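Local coordinates for uncharacterized IolB-like protein (Salmonella typhimurium LT2, PDB 2QJV) that is uncharacterised but belongs to the cupin KduI/IolB family, holds nickel in the crystal and is probably a sugar-acid isomerase, at residues A[29-34]-A[187-192]; A[109-114]-A[150-155]; A[182-187]-A[243-248]. The protein carries 2 engineered substitutions. One frame throughout, in Å; residues are numbered along the deposited sequence.

Interaction 1: A[29-34]-A[187-192]; sequences VGFDVW and TYYHRF. With SO4 (sulfate ion), chain J.
Phe-31 and Tyr-189 pack against each other with their side chains crossing at about a right angle. The far end of the Phe-31 ring does the touching. Its CZ lies 3.5 Å from Tyr-189 CB, and its CE2 meets the same CB and the neighbouring CG. The two ring planes are inclined at 47° with centroids 5.5 Å apart, so the pair is oblique. In Tyr-189, CG anti to the backbone N (chi1 174°) starts the ring out toward strand 30-34, where Val-33 meets its face.

Val-33 approaches Tyr-189 tip to tip. Its CG2 sits over the centre of one ring face, 3.8 Å from the centroid of the Tyr-189 ring. This is a CH-pi contact only 11° off the ring normal. CG1 of Val-33 lies 3.6 Å from Tyr-189 OH. That hydroxyl is hydrogen-bonded to Glu-104, which also forms a salt bridge with Arg-191 NE.

At the other end, Val-29 CG1 and Thr-187 CG2 meet tip to tip at 3.9 Å. Thr-187 OG1 is turned to Phe-31 CB, also at 3.9 Å. No hydrogen bond joins the two segments, and every residue that touches is buried.

Beyond the packing, Arg-191 NH1 donates to O1 of a sulfate ion at 2.9 Å, and NH2 makes a weak bond to O4. Arg-219 and Asn-218 also bind this sulfate, which probably came from the crystallisation liquor.

The axes of the two short strand segments come within 8.9 Å, nearly parallel. Their strands belong to different, facing antiparallel sheets. Such packing is consistent with the two-cupin build of this family, whose halves probably meet here.

Interaction 2: A[109-114]-A[150-155]; sequences SAPGFG and ADSLLV
Asp-151 and Ser-152 grip the chain from Pro-111 to Gly-114 through three hydrogen bonds. One oxygen of the aspartate does most of the work. OD2 of Asp-151 accepts from Phe-113 N at 2.8 Å and from Gly-114 N at 2.9 Å. Both bonds are fairly straight, the second at 166°. Both donors reach OD2 from the same face of the carboxylate and stand well above its plane. CG of Asp-151 is anti to its carbonyl carbon (chi1 -55°), which turns it from CB toward these two N-H groups.

Ser-152 OG donates to Pro-111 O at 2.7 Å, tilted 21° from the carbonyl plane. Next to this bond, Ser-152 CB is 3.6 Å from Ala-110 CB. Leu-153 closes the buried end. Leu-153 CD2 lies 3.6 Å from Ser-109 C, the carbonyl carbon, and 3.8 Å from Ala-110 CB. This is the tightly packed part, with Ser-109, Ala-110, Ser-152 and Leu-153 all buried.

The solvent side is held by Phe-113, an exposed residue. Its ring and Asp-151 slide past each other in opposite directions. CB of Asp-151 stands over one ring face, offset toward the rim, 3.8 Å from the centroid of the Phe-113 ring. Ring and carboxylate planes are stacked.

Glu-50 also holds segment 150-155. Its carboxylate accepts from the backbone N atoms of Asp-151, Ser-152 and Leu-153, while its backbone is bonded to that of Ala-110.

The chemistry is thus a carboxylate and a hydroxyl meeting main-chain groups. Two N-H donors on one oxygen would stabilise the negative charge of Asp-151 and probably favour its ionised form.

Interaction 3: A[182-187]-A[243-248]; sequences TYLEET and NVMAGP. With NI (nickel (II) ion), chain D.
Glu-186 and Met-245, a selenomethionine, lie side by side and point the same way from neighbouring antiparallel strands. They form a non-hydrogen-bonded pair. The glutamate has CG anti to its backbone N (chi1 -172°) and stays extended beyond it. Its CB is 3.7 Å from Met-245 CG, and its own CG is 3.6 Å from the same atom. CD still has Met-245 as a neighbour, through both CG and SE.

At the tip the two oxygens part. OE1 binds the nickel ion at 2.1 Å. OE2 does not coordinate the metal. It accepts a hydrogen bond of 2.9 Å from water 1, itself a nickel ligand, and packs 3.3 Å from Asn-243 CG. The Asn-243 amide is turned 72° to the carboxylate, and its ND2 donates to Thr-187 O at 3.1 Å, with that oxygen close to the amide plane. Val-244 N reaches the same oxygen in a weak bond.

Backbone bonds zip the strands on both sides of Glu-186. Thr-187 N donates to Val-244 O, and Glu-185 N to Ala-246 O. Leu-184 CD1 adds a contact of 3.9 Å with Met-245 SE. Where the pairing ends, Gly-247 CA points a C-H at Tyr-183 O, and Pro-248 CD meets the ring edge of Tyr-183. Tyr-183 OH donates to the anti lone pair of Glu-185 OE2, 2.6 Å away.

His-171, His-173 and His-229 complete the nickel shell with waters 1 and 2, giving six ligands. Three histidines and one glutamate are the classic metal site of the cupin fold.

In the fold
Interactions 1 and 3 share Thr-187 and follow each other on strand 181-193. Val-29 N donates to Glu-185 OE1 at 2.9 Å, a probable hydrogen bond between them. Interaction 2 lies about 10 Å from interaction 3, centre to centre, and about 16 Å from interaction 1. Its segment 150-155 leads into the strand beside 238-246, and Leu-154 O probably accepts from Met-245 N at 2.8 Å. Its other segment pairs with 29-34 through Ser-109 N and Gly-30 O. From the facing sheet, Phe-31 packs on Val-244 and Ala-110 on Ala-246. Interaction 3 supplies Glu-186 to its nickel, about 10 Å from the Thr-187 side chain. The Phe-113 side chain is about 6 Å from another nickel.

Interaction 1: A[29-34]-A[187-192]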
# COMPACT_ATOMS: atom_id res chain seq x y z
N VAL A 29 -15.20 15.82 15.45
CA VAL A 29 -16.29 14.85 15.41
C VAL A 29 -16.01 13.49 16.11
O VAL A 29 -14.97 12.84 15.93
CB VAL A 29 -16.80 14.60 13.95
CG1 VAL A 29 -17.87 13.47 13.88
CG2 VAL A 29 -17.38 15.88 13.34
N GLY A 30 -16.97 13.12 16.93
CA GLY A 30 -17.05 11.80 17.52
C GLY A 30 -18.38 11.19 17.08
O GLY A 30 -19.40 11.89 16.93
N PHE A 31 -18.36 9.89 16.83
CA PHE A 31 -19.56 9.18 16.48
C PHE A 31 -19.54 7.76 17.08
O PHE A 31 -18.68 6.95 16.78
CB PHE A 31 -19.73 9.13 14.93
CG PHE A 31 -20.98 8.42 14.51
CD1 PHE A 31 -22.22 9.01 14.69
CD2 PHE A 31 -20.92 7.14 13.98
CE1 PHE A 31 -23.36 8.34 14.31
CE2 PHE A 31 -22.06 6.47 13.63
CZ PHE A 31 -23.28 7.08 13.82
N ASP A 32 -20.57 7.44 17.86
CA ASP A 32 -20.74 6.15 18.46
C ASP A 32 -22.09 5.53 18.15
O ASP A 32 -23.09 6.23 18.06
CB ASP A 32 -20.63 6.25 19.98
CG ASP A 32 -19.20 6.46 20.46
OD1 ASP A 32 -18.49 5.45 20.62
OD2 ASP A 32 -18.78 7.63 20.67
N VAL A 33 -22.09 4.22 17.99
CA VAL A 33 -23.34 3.48 17.85
C VAL A 33 -23.35 2.39 18.93
O VAL A 33 -22.33 1.72 19.18
CB VAL A 33 -23.59 2.90 16.41
CG1 VAL A 33 -24.87 2.01 16.38
CG2 VAL A 33 -23.66 4.00 15.34
N TRP A 34 -24.51 2.24 19.55
CA TRP A 34 -24.76 1.27 20.57
C TRP A 34 -25.95 0.43 20.13
O TRP A 34 -26.98 0.96 19.76
CB TRP A 34 -25.04 1.95 21.92
CG TRP A 34 -23.83 2.60 22.55
CD1 TRP A 34 -23.40 3.88 22.38
CD2 TRP A 34 -22.95 2.00 23.50
NE1 TRP A 34 -22.31 4.11 23.13
CE2 TRP A 34 -22.00 2.98 23.84
CE3 TRP A 34 -22.88 0.75 24.09
CZ2 TRP A 34 -20.95 2.74 24.73
CZ3 TRP A 34 -21.84 0.50 25.01
CH2 TRP A 34 -20.89 1.50 25.31
N THR A 187 -18.78 12.29 9.17
CA THR A 187 -18.93 10.84 9.26
C THR A 187 -20.23 10.43 8.55
O THR A 187 -21.20 11.19 8.50
CB THR A 187 -18.88 10.30 10.74
OG1 THR A 187 -19.93 10.90 11.50
CG2 THR A 187 -17.46 10.50 11.41
N TYR A 188 -20.21 9.23 7.97
CA TYR A 188 -21.33 8.57 7.31
C TYR A 188 -21.52 7.24 8.04
O TYR A 188 -20.59 6.47 8.12
CB TYR A 188 -21.04 8.23 5.84
CG TYR A 188 -21.23 9.36 4.86
CD1 TYR A 188 -20.42 10.48 4.91
CD2 TYR A 188 -22.23 9.33 3.88
CE1 TYR A 188 -20.58 11.52 4.05
CE2 TYR A 188 -22.40 10.38 3.01
CZ TYR A 188 -21.57 11.47 3.10
OH TYR A 188 -21.75 12.49 2.24
N TYR A 189 -22.72 6.99 8.53
CA TYR A 189 -23.10 5.71 9.12
C TYR A 189 -24.14 5.13 8.15
O TYR A 189 -25.31 5.58 8.13
CB TYR A 189 -23.64 5.88 10.54
CG TYR A 189 -24.20 4.60 11.16
CD1 TYR A 189 -23.37 3.47 11.38
CD2 TYR A 189 -25.52 4.54 11.61
CE1 TYR A 189 -23.87 2.32 11.95
CE2 TYR A 189 -26.03 3.37 12.21
CZ TYR A 189 -25.20 2.26 12.37
OH TYR A 189 -25.71 1.14 12.96
N HIS A 190 -23.75 4.07 7.44
CA HIS A 190 -24.56 3.48 6.38
C HIS A 190 -25.39 2.26 6.78
O HIS A 190 -24.97 1.41 7.58
CB HIS A 190 -23.69 3.03 5.20
CG HIS A 190 -23.12 4.16 4.39
ND1 HIS A 190 -23.74 4.63 3.25
CD2 HIS A 190 -21.98 4.87 4.53
CE1 HIS A 190 -23.00 5.59 2.72
NE2 HIS A 190 -21.91 5.74 3.47
N ARG A 191 -26.57 2.21 6.17
CA ARG A 191 -27.53 1.11 6.33
C ARG A 191 -28.11 0.74 4.96
O ARG A 191 -28.22 1.61 4.06
CB ARG A 191 -28.64 1.47 7.33
CG ARG A 191 -28.14 1.86 8.73
CD ARG A 191 -27.68 0.68 9.59
NE ARG A 191 -28.74 0.25 10.48
CZ ARG A 191 -29.66 -0.66 10.23
NH1 ARG A 191 -29.69 -1.34 9.11
NH2 ARG A 191 -30.57 -0.89 11.14
N PHE A 192 -28.47 -0.54 4.81
CA PHE A 192 -29.02 -1.10 3.57
C PHE A 192 -30.28 -1.93 3.78
O PHE A 192 -30.47 -2.55 4.85
CB PHE A 192 -27.96 -1.94 2.82
CG PHE A 192 -26.78 -1.15 2.45
CD1 PHE A 192 -26.75 -0.42 1.25
CD2 PHE A 192 -25.71 -1.03 3.33
CE1 PHE A 192 -25.69 0.40 0.97
CE2 PHE A 192 -24.66 -0.19 3.06
CZ PHE A 192 -24.63 0.49 1.87
S SO4 J . -30.82 -4.98 9.93
O1 SO4 J . -30.60 -4.04 8.80
O2 SO4 J . -29.68 -5.85 10.20
O3 SO4 J . -31.87 -5.95 9.55
O4 SO4 J . -31.26 -4.20 11.10

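Interaction 2: A[109-114]-A[150-155]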
# COMPACT_ATOMS: atom_id res chain seq x y z
N SER A 109 -21.07 13.38 18.75
CA SER A 109 -20.41 14.28 19.68
C SER A 109 -19.45 15.27 19.03
O SER A 109 -18.90 15.00 17.98
CB SER A 109 -19.68 13.48 20.78
OG SER A 109 -18.66 12.66 20.24
N ALA A 110 -19.27 16.41 19.69
CA ALA A 110 -18.37 17.48 19.26
C ALA A 110 -18.05 18.36 20.45
O ALA A 110 -18.70 18.23 21.51
CB ALA A 110 -18.95 18.29 18.07
N PRO A 111 -17.05 19.24 20.32
CA PRO A 111 -16.76 20.12 21.46
C PRO A 111 -17.96 20.98 21.90
O PRO A 111 -18.73 21.50 21.07
CB PRO A 111 -15.58 20.97 20.96
CG PRO A 111 -14.92 20.10 19.92
CD PRO A 111 -16.08 19.43 19.22
N GLY A 112 -18.12 21.05 23.22
CA GLY A 112 -19.15 21.83 23.85
C GLY A 112 -18.59 22.90 24.76
O GLY A 112 -17.65 22.67 25.50
N PHE A 113 -19.20 24.07 24.69
CA PHE A 113 -18.80 25.23 25.47
C PHE A 113 -19.95 26.13 25.91
O PHE A 113 -19.75 26.95 26.79
CB PHE A 113 -17.78 26.07 24.67
CG PHE A 113 -18.19 26.33 23.23
CD1 PHE A 113 -19.04 27.37 22.92
CD2 PHE A 113 -17.70 25.53 22.21
CE1 PHE A 113 -19.43 27.60 21.61
CE2 PHE A 113 -18.07 25.76 20.88
CZ PHE A 113 -18.93 26.82 20.59
N GLY A 114 -21.15 25.94 25.37
CA GLY A 114 -22.25 26.83 25.61
C GLY A 114 -23.13 26.47 26.78
O GLY A 114 -22.80 25.60 27.57
N ALA A 150 -27.03 24.60 18.55
CA ALA A 150 -26.02 23.71 19.08
C ALA A 150 -24.69 24.49 19.04
O ALA A 150 -24.56 25.47 18.31
CB ALA A 150 -25.92 22.36 18.31
N ASP A 151 -23.71 24.07 19.83
CA ASP A 151 -22.42 24.75 19.83
C ASP A 151 -21.59 24.42 18.58
O ASP A 151 -20.92 25.26 18.00
CB ASP A 151 -21.56 24.35 21.05
CG ASP A 151 -22.25 24.56 22.40
OD1 ASP A 151 -23.28 25.27 22.50
OD2 ASP A 151 -21.71 23.95 23.36
N SER A 152 -21.65 23.16 18.19
CA SER A 152 -20.78 22.56 17.16
C SER A 152 -21.46 21.60 16.18
O SER A 152 -21.22 21.66 14.97
CB SER A 152 -19.66 21.81 17.90
OG SER A 152 -18.83 22.71 18.65
N LEU A 153 -22.32 20.73 16.72
CA LEU A 153 -22.96 19.62 15.97
C LEU A 153 -23.91 20.01 14.84
O LEU A 153 -24.77 20.88 14.98
CB LEU A 153 -23.70 18.66 16.93
CG LEU A 153 -22.87 17.74 17.84
CD1 LEU A 153 -23.74 17.17 19.03
CD2 LEU A 153 -22.16 16.62 17.04
N LEU A 154 -23.74 19.30 13.72
CA LEU A 154 -24.61 19.38 12.57
C LEU A 154 -24.92 17.91 12.29
O LEU A 154 -24.01 17.12 12.15
CB LEU A 154 -23.94 20.06 11.39
CG LEU A 154 -23.52 21.54 11.58
CD1 LEU A 154 -22.54 21.99 10.48
CD2 LEU A 154 -24.75 22.41 11.65
N VAL A 155 -26.21 17.57 12.22
CA VAL A 155 -26.67 16.18 12.07
C VAL A 155 -27.78 16.11 11.02
O VAL A 155 -28.72 16.91 11.01
CB VAL A 155 -27.14 15.53 13.42
CG1 VAL A 155 -27.55 14.05 13.24
CG2 VAL A 155 -26.07 15.69 14.53

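Interaction 3: A[182-187]-A[243-248]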
# COMPACT_ATOMS: atom_id res chain seq x y z
N THR A 182 -16.33 26.16 4.64
CA THR A 182 -15.88 25.92 6.00
C THR A 182 -15.22 24.53 6.06
O THR A 182 -15.48 23.67 5.22
CB THR A 182 -17.05 25.99 7.04
OG1 THR A 182 -18.13 25.16 6.60
CG2 THR A 182 -17.53 27.43 7.26
N TYR A 183 -14.34 24.36 7.04
CA TYR A 183 -13.77 23.07 7.39
C TYR A 183 -14.79 22.35 8.30
O TYR A 183 -15.10 22.81 9.41
CB TYR A 183 -12.43 23.22 8.12
CG TYR A 183 -11.88 21.95 8.75
CD1 TYR A 183 -11.08 21.08 8.04
CD2 TYR A 183 -12.15 21.62 10.09
CE1 TYR A 183 -10.58 19.93 8.61
CE2 TYR A 183 -11.65 20.47 10.67
CZ TYR A 183 -10.85 19.63 9.93
OH TYR A 183 -10.35 18.45 10.48
N LEU A 184 -15.25 21.21 7.82
CA LEU A 184 -16.18 20.35 8.53
C LEU A 184 -15.81 18.90 8.33
O LEU A 184 -15.81 18.38 7.22
CB LEU A 184 -17.65 20.58 8.10
CG LEU A 184 -18.28 21.93 8.47
CD1 LEU A 184 -19.58 22.02 7.72
CD2 LEU A 184 -18.49 22.23 10.04
N GLU A 185 -15.39 18.26 9.43
CA GLU A 185 -15.18 16.82 9.42
C GLU A 185 -16.57 16.20 9.23
O GLU A 185 -17.56 16.76 9.69
CB GLU A 185 -14.56 16.38 10.73
CG GLU A 185 -13.14 16.91 10.91
CD GLU A 185 -12.73 17.11 12.36
OE1 GLU A 185 -13.45 16.69 13.28
OE2 GLU A 185 -11.65 17.73 12.57
N GLU A 186 -16.64 15.05 8.59
CA GLU A 186 -17.92 14.39 8.35
C GLU A 186 -17.82 12.86 8.46
O GLU A 186 -16.88 12.23 7.98
CB GLU A 186 -18.53 14.80 7.00
CG GLU A 186 -19.95 14.30 6.80
CD GLU A 186 -20.69 14.90 5.62
OE1 GLU A 186 -20.04 15.45 4.71
OE2 GLU A 186 -21.94 14.77 5.57
N THR A 187 -18.78 12.29 9.17
CA THR A 187 -18.93 10.84 9.26
C THR A 187 -20.23 10.43 8.55
O THR A 187 -21.20 11.19 8.50
CB THR A 187 -18.88 10.30 10.74
OG1 THR A 187 -19.93 10.90 11.50
CG2 THR A 187 -17.46 10.50 11.41
N ASN A 243 -25.33 11.29 9.08
CA ASN A 243 -24.10 12.11 9.05
C ASN A 243 -23.98 13.02 10.24
O ASN A 243 -24.98 13.58 10.72
CB ASN A 243 -24.03 13.07 7.82
CG ASN A 243 -24.10 12.38 6.46
OD1 ASN A 243 -24.88 12.79 5.60
ND2 ASN A 243 -23.32 11.38 6.26
N VAL A 244 -22.75 13.16 10.71
CA VAL A 244 -22.36 14.10 11.76
C VAL A 244 -21.25 15.00 11.16
O VAL A 244 -20.31 14.51 10.49
CB VAL A 244 -21.88 13.43 13.09
CG1 VAL A 244 -21.55 14.47 14.19
CG2 VAL A 244 -22.93 12.39 13.59
N MSE A 245 -21.39 16.30 11.37
CA MSE A 245 -20.38 17.28 11.02
C MSE A 245 -20.10 18.24 12.16
O MSE A 245 -20.97 18.52 12.98
CB MSE A 245 -20.79 18.12 9.80
CG MSE A 245 -20.78 17.37 8.49
SE MSE A 245 -21.31 18.61 7.06
CE MSE A 245 -23.07 18.85 7.56
N ALA A 246 -18.86 18.72 12.19
CA ALA A 246 -18.41 19.78 13.11
C ALA A 246 -17.05 20.31 12.67
O ALA A 246 -16.29 19.63 11.97
CB ALA A 246 -18.38 19.31 14.63
N GLY A 247 -16.78 21.55 13.08
CA GLY A 247 -15.53 22.28 12.84
C GLY A 247 -15.44 23.53 13.67
O GLY A 247 -16.25 23.71 14.57
N PRO A 248 -14.47 24.42 13.37
CA PRO A 248 -14.35 25.63 14.18
C PRO A 248 -15.50 26.63 14.01
O PRO A 248 -15.74 27.43 14.92
CB PRO A 248 -13.02 26.25 13.71
CG PRO A 248 -12.86 25.75 12.30
CD PRO A 248 -13.46 24.37 12.28
NI NI D . -20.50 16.56 2.99
O HOH W 1 -22.13 15.12 2.72
O HOH W 2 -22.12 17.63 4.00